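Exported gluconolactonase (Xanthomonas campestris pv. campestris, PDB 3DR2) probably catalyses the calcium-dependent hydrolysis of glucono-lactone to gluconate as a six-bladed beta-propeller enzyme of the SMP-30/gluconolactonase family. Local coordinates at residues 23-28 / 249-254; 107-112 / 131-136; 256-261 / 270-275. All blocks are in the same frame, centred on the assembly; numbering follows the deposited sequence.

Contact 1: residues 23-28 / 249-254; sequences ITHAAL and GGWLWS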
loop_
_atom_site.group_PDB
_atom_site.type_symbol
_atom_site.label_atom_id
_atom_site.label_comp_id
_atom_site.label_asym_id
_atom_site.label_seq_id
_atom_site.Cartn_x
_atom_site.Cartn_y
_atom_site.Cartn_z
ATOM N N ILE A 23 26.318 13.755 17.472
ATOM C CA ILE A 23 27.655 13.569 16.911
ATOM C C ILE A 23 28.795 13.617 17.917
ATOM O O ILE A 23 29.026 14.637 18.563
ATOM C CB ILE A 23 27.942 14.638 15.848
ATOM C CG1 ILE A 23 26.769 14.722 14.868
ATOM C CG2 ILE A 23 29.221 14.304 15.109
ATOM C CD1 ILE A 23 26.845 15.923 13.952
ATOM N N THR A 24 29.525 12.515 18.027
ATOM C CA THR A 24 30.655 12.455 18.940
ATOM C C THR A 24 31.941 12.784 18.179
ATOM O O THR A 24 32.819 13.478 18.700
ATOM C CB THR A 24 30.772 11.061 19.581
ATOM O OG1 THR A 24 30.777 10.056 18.558
ATOM C CG2 THR A 24 29.599 10.818 20.530
ATOM N N HIS A 25 32.036 12.299 16.944
ATOM C CA HIS A 25 33.210 12.535 16.106
ATOM C C HIS A 25 33.300 13.995 15.664
ATOM O O HIS A 25 32.302 14.590 15.252
ATOM C CB HIS A 25 33.160 11.649 14.862
ATOM C CG HIS A 25 34.494 11.442 14.220
ATOM N ND1 HIS A 25 34.643 11.197 12.872
ATOM C CD2 HIS A 25 35.740 11.409 14.749
ATOM C CE1 HIS A 25 35.924 11.020 12.599
ATOM N NE2 HIS A 25 36.611 11.143 13.720
ATOM N N ALA A 26 34.500 14.567 15.737
ATOM C CA ALA A 26 34.705 15.956 15.344
ATOM C C ALA A 26 34.590 16.132 13.834
ATOM O O ALA A 26 34.046 17.130 13.356
ATOM C CB ALA A 26 36.069 16.445 15.824
ATOM N N ALA A 27 35.108 15.160 13.091
ATOM C CA ALA A 27 35.072 15.199 11.634
ATOM C C ALA A 27 33.636 15.159 11.109
ATOM O O ALA A 27 33.298 15.845 10.142
ATOM C CB ALA A 27 35.870 14.034 11.065
ATOM N N LEU A 28 32.789 14.356 11.740
ATOM C CA LEU A 28 31.398 14.267 11.310
ATOM C C LEU A 28 30.625 15.519 11.722
ATOM O O LEU A 28 29.705 15.950 11.025
ATOM C CB LEU A 28 30.732 13.022 11.899
ATOM C CG LEU A 28 29.241 12.827 11.591
ATOM C CD1 LEU A 28 29.007 12.865 10.087
ATOM C CD2 LEU A 28 28.778 11.498 12.166
ATOM N N GLY A 249 34.643 9.710 0.968
ATOM C CA GLY A 249 35.652 9.608 2.009
ATOM C C GLY A 249 35.749 8.219 2.617
ATOM O O GLY A 249 36.651 7.941 3.415
ATOM N N GLY A 250 34.814 7.346 2.251
ATOM C CA GLY A 250 34.827 5.989 2.768
ATOM C C GLY A 250 33.909 5.736 3.947
ATOM O O GLY A 250 33.845 4.615 4.458
ATOM N N TRP A 251 33.200 6.766 4.397
ATOM C CA TRP A 251 32.284 6.591 5.516
ATOM C C TRP A 251 31.040 5.876 5.024
ATOM O O TRP A 251 30.574 6.114 3.911
ATOM C CB TRP A 251 31.862 7.935 6.105
ATOM C CG TRP A 251 32.938 8.683 6.811
ATOM C CD1 TRP A 251 34.225 8.278 7.028
ATOM C CD2 TRP A 251 32.821 9.983 7.390
ATOM N NE1 TRP A 251 34.920 9.254 7.707
ATOM C CE2 TRP A 251 34.080 10.311 7.941
ATOM C CE3 TRP A 251 31.772 10.907 7.496
ATOM C CZ2 TRP A 251 34.319 11.526 8.590
ATOM C CZ3 TRP A 251 32.008 12.116 8.141
ATOM C CH2 TRP A 251 33.274 12.413 8.680
ATOM N N LEU A 252 30.501 5.007 5.867
ATOM C CA LEU A 252 29.301 4.264 5.525
ATOM C C LEU A 252 28.134 4.808 6.347
ATOM O O LEU A 252 28.154 4.776 7.580
ATOM C CB LEU A 252 29.519 2.769 5.795
ATOM C CG LEU A 252 28.430 1.799 5.327
ATOM C CD1 LEU A 252 29.022 0.419 5.135
ATOM C CD2 LEU A 252 27.290 1.763 6.328
ATOM N N TRP A 253 27.133 5.334 5.648
ATOM C CA TRP A 253 25.934 5.894 6.271
ATOM C C TRP A 253 24.858 4.834 6.131
ATOM O O TRP A 253 24.412 4.530 5.020
ATOM C CB TRP A 253 25.513 7.181 5.551
ATOM C CG TRP A 253 26.599 8.235 5.505
ATOM C CD1 TRP A 253 27.855 8.095 4.987
ATOM C CD2 TRP A 253 26.522 9.577 6.004
ATOM N NE1 TRP A 253 28.566 9.263 5.134
ATOM C CE2 TRP A 253 27.773 10.190 5.756
ATOM C CE3 TRP A 253 25.517 10.323 6.640
ATOM C CZ2 TRP A 253 28.049 11.517 6.120
ATOM C CZ3 TRP A 253 25.791 11.647 7.002
ATOM C CH2 TRP A 253 27.050 12.226 6.740
ATOM N N SER A 254 24.431 4.286 7.263
ATOM C CA SER A 254 23.448 3.213 7.259
ATOM C C SER A 254 22.136 3.495 7.959
ATOM O O SER A 254 22.084 4.186 8.976
ATOM C CB SER A 254 24.064 1.965 7.889
ATOM O OG SER A 254 23.110 0.930 8.003
#
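The six-membered ring of Trp251 pushes its outer rim against the first turn of helix 26-32, where Ala27 and Leu28 receive it. Its CZ2 lies 3.8 Å from Ala27 CB, and its CH2 comes within 3.7 Å of Ala27 C, which sits at the ring edge near the ring plane. On the next rim atom, Trp251 CZ3 is 3.7 Å from Leu28 CD1. That same methyl also reaches the second indole, with Leu28 CD1 3.9 Å from Trp253 CH2, and one leucine branch thus bridges two indoles, one from the residue just before strand 252-254 and one from within it. With Leu28 CG anti to the backbone N (chi1 177°), the chain leads from a CB already 4.1 Å from Trp251 CZ3 out to the CD1 that meets both rings. His25, at the N-cap position of the helix, adds a looser touch: its ND1 is 4.3 Å from Trp251 CZ2.

The contact between the segments is largely apolar, and the polar fixings of the tryptophans come from elsewhere: Asp247 accepts hydrogen bonds from Trp253 NE1 and from the backbone N of Trp251. Arg31, one turn further along the helix, makes a cation-pi contact with Trp251, while Phe284 meets Trp253 edge-to-face. The arrangement is the packing of a short helix near the N-terminus against the tryptophan-bearing face of one blade of the beta-propeller.

Contact 2: residues 107-112 / 131-136; sequences RAITRS and NSPNDL. With CA (calcium ion), chain D.
Pro133 packs its ring against the start of strand 108-112, its CD 3.6 Å from Ala108 N and its CB 3.8 Å from Ile109 CD1. The isoleucine reaches it obliquely through CG1, which stands anti to the carbonyl carbon (chi1 -61°), while its other branch turns to Leu136, where strand 136-138 begins: Ile109 CG2 lies 4.2 Å from Leu136 CD1. Phe146 and Cys102 also touch both Ile109 and Leu136, extending this buried apolar layer.

At the other end the aliphatic part of Arg107 runs past the carbonyl of Asn131, with CG 3.4 Å from Asn131 O. A water in the guanidinium plane, at its edge, donates to Asn131 OD1 and makes a weak bond with Arg107 NH2. A bend at chi3 (64°) turns Arg107 NE to Leu130 O, to which it is hydrogen-bonded, and Asn131 ND2 is held by His168 O.

Between Pro133 and Leu136, which both face the strand, Asn134 turns away from it and binds calcium through OD1 at 2.4 Å. Its ND2 donates to one metal-bound water and its O accepts from a second, while Asp135 OD1 accepts from a third at 2.6 Å. Asp135 OD2 in turn receives Leu136 N on its anti side. Glu48, Asn191 and Asp242 complete the protein ligands, a set characteristic of the central calcium site of SMP-30/gluconolactonase propellers, here reached by a loop that passes from one blade to the next.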
loop_
_atom_site.group_PDB
_atom_site.type_symbol
_atom_site.label_atom_id
_atom_site.label_comp_id
_atom_site.label_asym_id
_atom_site.label_seq_id
_atom_site.Cartn_x
_atom_site.Cartn_y
_atom_site.Cartn_z
ATOM N N ARG A 107 10.273 -10.750 -9.574
ATOM C CA ARG A 107 11.433 -11.459 -9.027
ATOM C C ARG A 107 12.598 -11.332 -10.000
ATOM O O ARG A 107 13.156 -12.323 -10.472
ATOM C CB ARG A 107 11.059 -12.930 -8.777
ATOM C CG ARG A 107 9.947 -13.069 -7.738
ATOM C CD ARG A 107 9.304 -14.449 -7.693
ATOM N NE ARG A 107 10.231 -15.504 -7.286
ATOM C CZ ARG A 107 9.883 -16.775 -7.107
ATOM N NH1 ARG A 107 8.625 -17.154 -7.293
ATOM N NH2 ARG A 107 10.794 -17.671 -6.755
ATOM N N ALA A 108 12.978 -10.091 -10.279
ATOM C CA ALA A 108 14.040 -9.849 -11.236
ATOM C C ALA A 108 14.617 -8.454 -11.170
ATOM O O ALA A 108 14.183 -7.620 -10.375
ATOM C CB ALA A 108 13.503 -10.098 -12.638
ATOM N N ILE A 109 15.617 -8.232 -12.017
ATOM C CA ILE A 109 16.266 -6.937 -12.164
ATOM C C ILE A 109 15.744 -6.405 -13.495
ATOM O O ILE A 109 15.807 -7.105 -14.512
ATOM C CB ILE A 109 17.798 -7.065 -12.272
ATOM C CG1 ILE A 109 18.365 -7.705 -11.004
ATOM C CG2 ILE A 109 18.418 -5.691 -12.507
ATOM C CD1 ILE A 109 18.105 -6.907 -9.730
ATOM N N THR A 110 15.216 -5.183 -13.493
ATOM C CA THR A 110 14.688 -4.580 -14.716
ATOM C C THR A 110 15.335 -3.214 -14.947
ATOM O O THR A 110 16.009 -2.685 -14.062
ATOM C CB THR A 110 13.150 -4.419 -14.634
ATOM O OG1 THR A 110 12.816 -3.476 -13.606
ATOM C CG2 THR A 110 12.496 -5.762 -14.313
ATOM N N ARG A 111 15.142 -2.652 -16.140
ATOM C CA ARG A 111 15.719 -1.353 -16.477
ATOM C C ARG A 111 14.695 -0.526 -17.252
ATOM O O ARG A 111 14.119 -0.998 -18.229
ATOM C CB ARG A 111 16.988 -1.555 -17.317
ATOM C CG ARG A 111 17.759 -0.282 -17.649
ATOM C CD ARG A 111 19.094 -0.624 -18.302
ATOM N NE ARG A 111 18.897 -1.342 -19.558
ATOM C CZ ARG A 111 19.790 -2.156 -20.109
ATOM N NH1 ARG A 111 20.957 -2.368 -19.514
ATOM N NH2 ARG A 111 19.514 -2.760 -21.256
ATOM N N SER A 112 14.477 0.711 -16.817
ATOM C CA SER A 112 13.505 1.588 -17.470
ATOM C C SER A 112 14.082 2.393 -18.627
ATOM O O SER A 112 15.255 2.773 -18.615
ATOM C CB SER A 112 12.915 2.576 -16.460
ATOM O OG SER A 112 12.286 1.915 -15.389
ATOM N N ASN A 131 14.781 -15.233 -5.936
ATOM C CA ASN A 131 13.862 -15.145 -4.798
ATOM C C ASN A 131 13.016 -13.866 -4.853
ATOM O O ASN A 131 11.794 -13.914 -4.964
ATOM C CB ASN A 131 14.643 -15.175 -3.478
ATOM C CG ASN A 131 15.425 -16.468 -3.279
ATOM O OD1 ASN A 131 14.950 -17.554 -3.620
ATOM N ND2 ASN A 131 16.615 -16.357 -2.700
ATOM N N SER A 132 13.690 -12.725 -4.767
ATOM C CA SER A 132 13.040 -11.415 -4.805
ATOM C C SER A 132 14.107 -10.349 -4.576
ATOM O O SER A 132 14.364 -9.944 -3.440
ATOM C CB SER A 132 11.947 -11.316 -3.735
ATOM O OG SER A 132 12.377 -11.869 -2.501
ATOM N N PRO A 133 14.766 -9.907 -5.663
ATOM C CA PRO A 133 15.819 -8.889 -5.610
ATOM C C PRO A 133 15.363 -7.744 -4.723
ATOM O O PRO A 133 14.277 -7.191 -4.909
ATOM C CB PRO A 133 15.974 -8.487 -7.066
ATOM C CG PRO A 133 15.741 -9.793 -7.769
ATOM C CD PRO A 133 14.533 -10.341 -7.052
ATOM N N ASN A 134 16.215 -7.394 -3.769
ATOM C CA ASN A 134 15.903 -6.372 -2.785
ATOM C C ASN A 134 16.559 -5.011 -3.029
ATOM O O ASN A 134 15.870 -3.992 -3.125
ATOM C CB ASN A 134 16.286 -6.919 -1.405
ATOM C CG ASN A 134 15.745 -6.081 -0.271
ATOM O OD1 ASN A 134 16.178 -4.948 -0.068
ATOM N ND2 ASN A 134 14.794 -6.635 0.477
ATOM N N ASP A 135 17.884 -4.987 -3.125
ATOM C CA ASP A 135 18.594 -3.730 -3.361
ATOM C C ASP A 135 19.684 -3.970 -4.407
ATOM O O ASP A 135 20.120 -5.111 -4.611
ATOM C CB ASP A 135 19.193 -3.218 -2.040
ATOM C CG ASP A 135 19.381 -1.705 -2.019
ATOM O OD1 ASP A 135 19.612 -1.152 -0.917
ATOM O OD2 ASP A 135 19.300 -1.071 -3.092
ATOM N N LEU A 136 20.115 -2.907 -5.081
ATOM C CA LEU A 136 21.143 -3.049 -6.110
ATOM C C LEU A 136 22.012 -1.813 -6.247
ATOM O O LEU A 136 21.650 -0.728 -5.787
ATOM C CB LEU A 136 20.498 -3.362 -7.469
ATOM C CG LEU A 136 19.861 -2.220 -8.276
ATOM C CD1 LEU A 136 19.252 -2.797 -9.548
ATOM C CD2 LEU A 136 18.794 -1.504 -7.451
HETATM CA CA CA D . 16.323 -3.146 1.508
HETATM O O HOH W 1 13.541 -18.534 -5.845
HETATM O O HOH W 2 13.972 -4.010 1.948
HETATM O O HOH W 3 16.034 -2.269 -0.716
HETATM O O HOH W 4 18.565 -2.359 1.194
HETATM O O HOH W 5 16.476 -0.741 1.956
#

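Contact 3: residues 256-261 / 270-275; sequences SGTGVC and LGHIPT
Val260 and Ile273 form the hydrogen-bonded pair at the centre of this antiparallel ladder, with Ile273 N donating to Val260 O at 2.7 Å and Val260 N to Ile273 O at 2.9 Å. The first bond lies in the carbonyl plane and is nearly straight at hydrogen (166°). Beyond the strand end, Thr275 N donates to Thr258 O at 3.1 Å. Weaker CA-H...O contacts run between these bonds, among them Gly259 CA to Ile273 O at 3.2 Å, where the glycine packs directly on the carbonyl with no side chain between.

Two side-chain polar bonds add to the backbone ladder. His272 NE2 donates a weak, bent bond to Thr258 OG1 (2.8 Å, 122° at hydrogen), the two side chains crossing at about a right angle. His272 CG stands anti to the backbone N (chi1 180°), and from there the ring reaches across to the threonine. Within the turn, Ser256 OG donates to Gly259 O at 2.6 Å from above the carbonyl plane, tying the turn to the first residue of the strand.

Sulfur and apolar contacts divide between the two faces of the sheet. Beside His272, Cys261 SG lies in the ring plane at its edge, 3.8 Å from CD2. On the other face, the CB atoms of Val260 and Ile273 are 4.3 Å apart.

Strand 252-254 lies alongside the hairpin in the sheet, and a classic bulge at Leu270 and Gly271 faces Val262. Trp253 packs on both Val260 and Ile273, whose face also meets Ile293 and Leu291 of strand 290-295 in the neighbouring sheet.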
loop_
_atom_site.group_PDB
_atom_site.type_symbol
_atom_site.label_atom_id
_atom_site.label_comp_id
_atom_site.label_asym_id
_atom_site.label_seq_id
_atom_site.Cartn_x
_atom_site.Cartn_y
_atom_site.Cartn_z
ATOM N N SER A 256 18.763 2.465 10.134
ATOM C CA SER A 256 18.570 1.703 11.362
ATOM C C SER A 256 17.166 2.017 11.869
ATOM O O SER A 256 16.454 2.831 11.276
ATOM C CB SER A 256 19.619 2.067 12.422
ATOM O OG SER A 256 19.436 3.386 12.905
ATOM N N GLY A 257 16.765 1.376 12.960
ATOM C CA GLY A 257 15.432 1.597 13.484
ATOM C C GLY A 257 15.177 2.994 14.015
ATOM O O GLY A 257 14.026 3.425 14.090
ATOM N N THR A 258 16.243 3.709 14.360
ATOM C CA THR A 258 16.110 5.045 14.932
ATOM C C THR A 258 16.642 6.189 14.078
ATOM O O THR A 258 16.518 7.356 14.457
ATOM C CB THR A 258 16.810 5.113 16.296
ATOM O OG1 THR A 258 18.200 4.799 16.134
ATOM C CG2 THR A 258 16.186 4.129 17.262
ATOM N N GLY A 259 17.228 5.863 12.931
ATOM C CA GLY A 259 17.772 6.896 12.066
ATOM C C GLY A 259 18.974 6.379 11.309
ATOM O O GLY A 259 19.103 5.173 11.116
ATOM N N VAL A 260 19.856 7.278 10.884
ATOM C CA VAL A 260 21.048 6.871 10.143
ATOM C C VAL A 260 22.310 6.888 11.008
ATOM O O VAL A 260 22.569 7.847 11.735
ATOM C CB VAL A 260 21.270 7.773 8.903
ATOM C CG1 VAL A 260 22.659 7.531 8.312
ATOM C CG2 VAL A 260 20.203 7.478 7.859
ATOM N N CYS A 261 23.079 5.805 10.927
ATOM C CA CYS A 261 24.325 5.671 11.677
ATOM C C CYS A 261 25.467 5.881 10.700
ATOM O O CYS A 261 25.406 5.421 9.560
ATOM C CB CYS A 261 24.447 4.271 12.295
ATOM S SG CYS A 261 23.176 3.837 13.498
ATOM N N LEU A 270 30.656 6.959 14.176
ATOM C CA LEU A 270 30.996 8.376 14.254
ATOM C C LEU A 270 29.865 9.251 14.783
ATOM O O LEU A 270 30.112 10.325 15.334
ATOM C CB LEU A 270 31.426 8.876 12.871
ATOM C CG LEU A 270 32.554 8.079 12.207
ATOM C CD1 LEU A 270 32.928 8.701 10.865
ATOM C CD2 LEU A 270 33.759 8.047 13.137
ATOM N N GLY A 271 28.628 8.798 14.616
ATOM C CA GLY A 271 27.502 9.579 15.089
ATOM C C GLY A 271 26.186 9.013 14.597
ATOM O O GLY A 271 26.163 8.055 13.828
ATOM N N HIS A 272 25.092 9.631 15.024
ATOM C CA HIS A 272 23.759 9.174 14.656
ATOM C C HIS A 272 22.863 10.339 14.237
ATOM O O HIS A 272 22.892 11.414 14.847
ATOM C CB HIS A 272 23.162 8.425 15.853
ATOM C CG HIS A 272 21.781 7.899 15.630
ATOM N ND1 HIS A 272 20.654 8.569 16.049
ATOM C CD2 HIS A 272 21.346 6.748 15.061
ATOM C CE1 HIS A 272 19.582 7.854 15.751
ATOM N NE2 HIS A 272 19.975 6.745 15.151
ATOM N N ILE A 273 22.082 10.120 13.182
ATOM C CA ILE A 273 21.156 11.130 12.676
ATOM C C ILE A 273 19.737 10.620 12.917
ATOM O O ILE A 273 19.219 9.800 12.154
ATOM C CB ILE A 273 21.364 11.374 11.160
ATOM C CG1 ILE A 273 22.759 11.953 10.920
ATOM C CG2 ILE A 273 20.285 12.323 10.627
ATOM C CD1 ILE A 273 23.176 12.015 9.463
ATOM N N PRO A 274 19.091 11.088 13.996
ATOM C CA PRO A 274 17.730 10.641 14.292
ATOM C C PRO A 274 16.740 10.947 13.180
ATOM O O PRO A 274 16.857 11.958 12.489
ATOM C CB PRO A 274 17.387 11.401 15.573
ATOM C CG PRO A 274 18.717 11.577 16.228
ATOM C CD PRO A 274 19.595 11.967 15.066
ATOM N N THR A 275 15.771 10.054 13.013
ATOM C CA THR A 275 14.714 10.224 12.026
ATOM C C THR A 275 13.412 9.920 12.768
ATOM O O THR A 275 13.385 9.067 13.655
ATOM C CB THR A 275 14.883 9.265 10.841
ATOM O OG1 THR A 275 13.816 9.473 9.914
ATOM C CG2 THR A 275 14.863 7.835 11.306
#

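How the contacts relate
Contacts 1 and 3 both reach one five-stranded antiparallel sheet, their centres about 11 Å apart. Strands 252-254 and 259-263 are neighbours there, joined by Ser254 O and Cys261 N, while His25 N and Leu270 O tie the N-terminal segment to strand 269-274. Contact 2 lies across the chain's centre, its own centre about 30 Å from that of contact 1 and 27 Å from that of contact 3. Along the chain it is nested inside the loop closed by contact 1, and contact 3 follows last. Residues from near the N-terminus thus complete a late blade, whereas contact 2 joins strand 108-112 to the central calcium site.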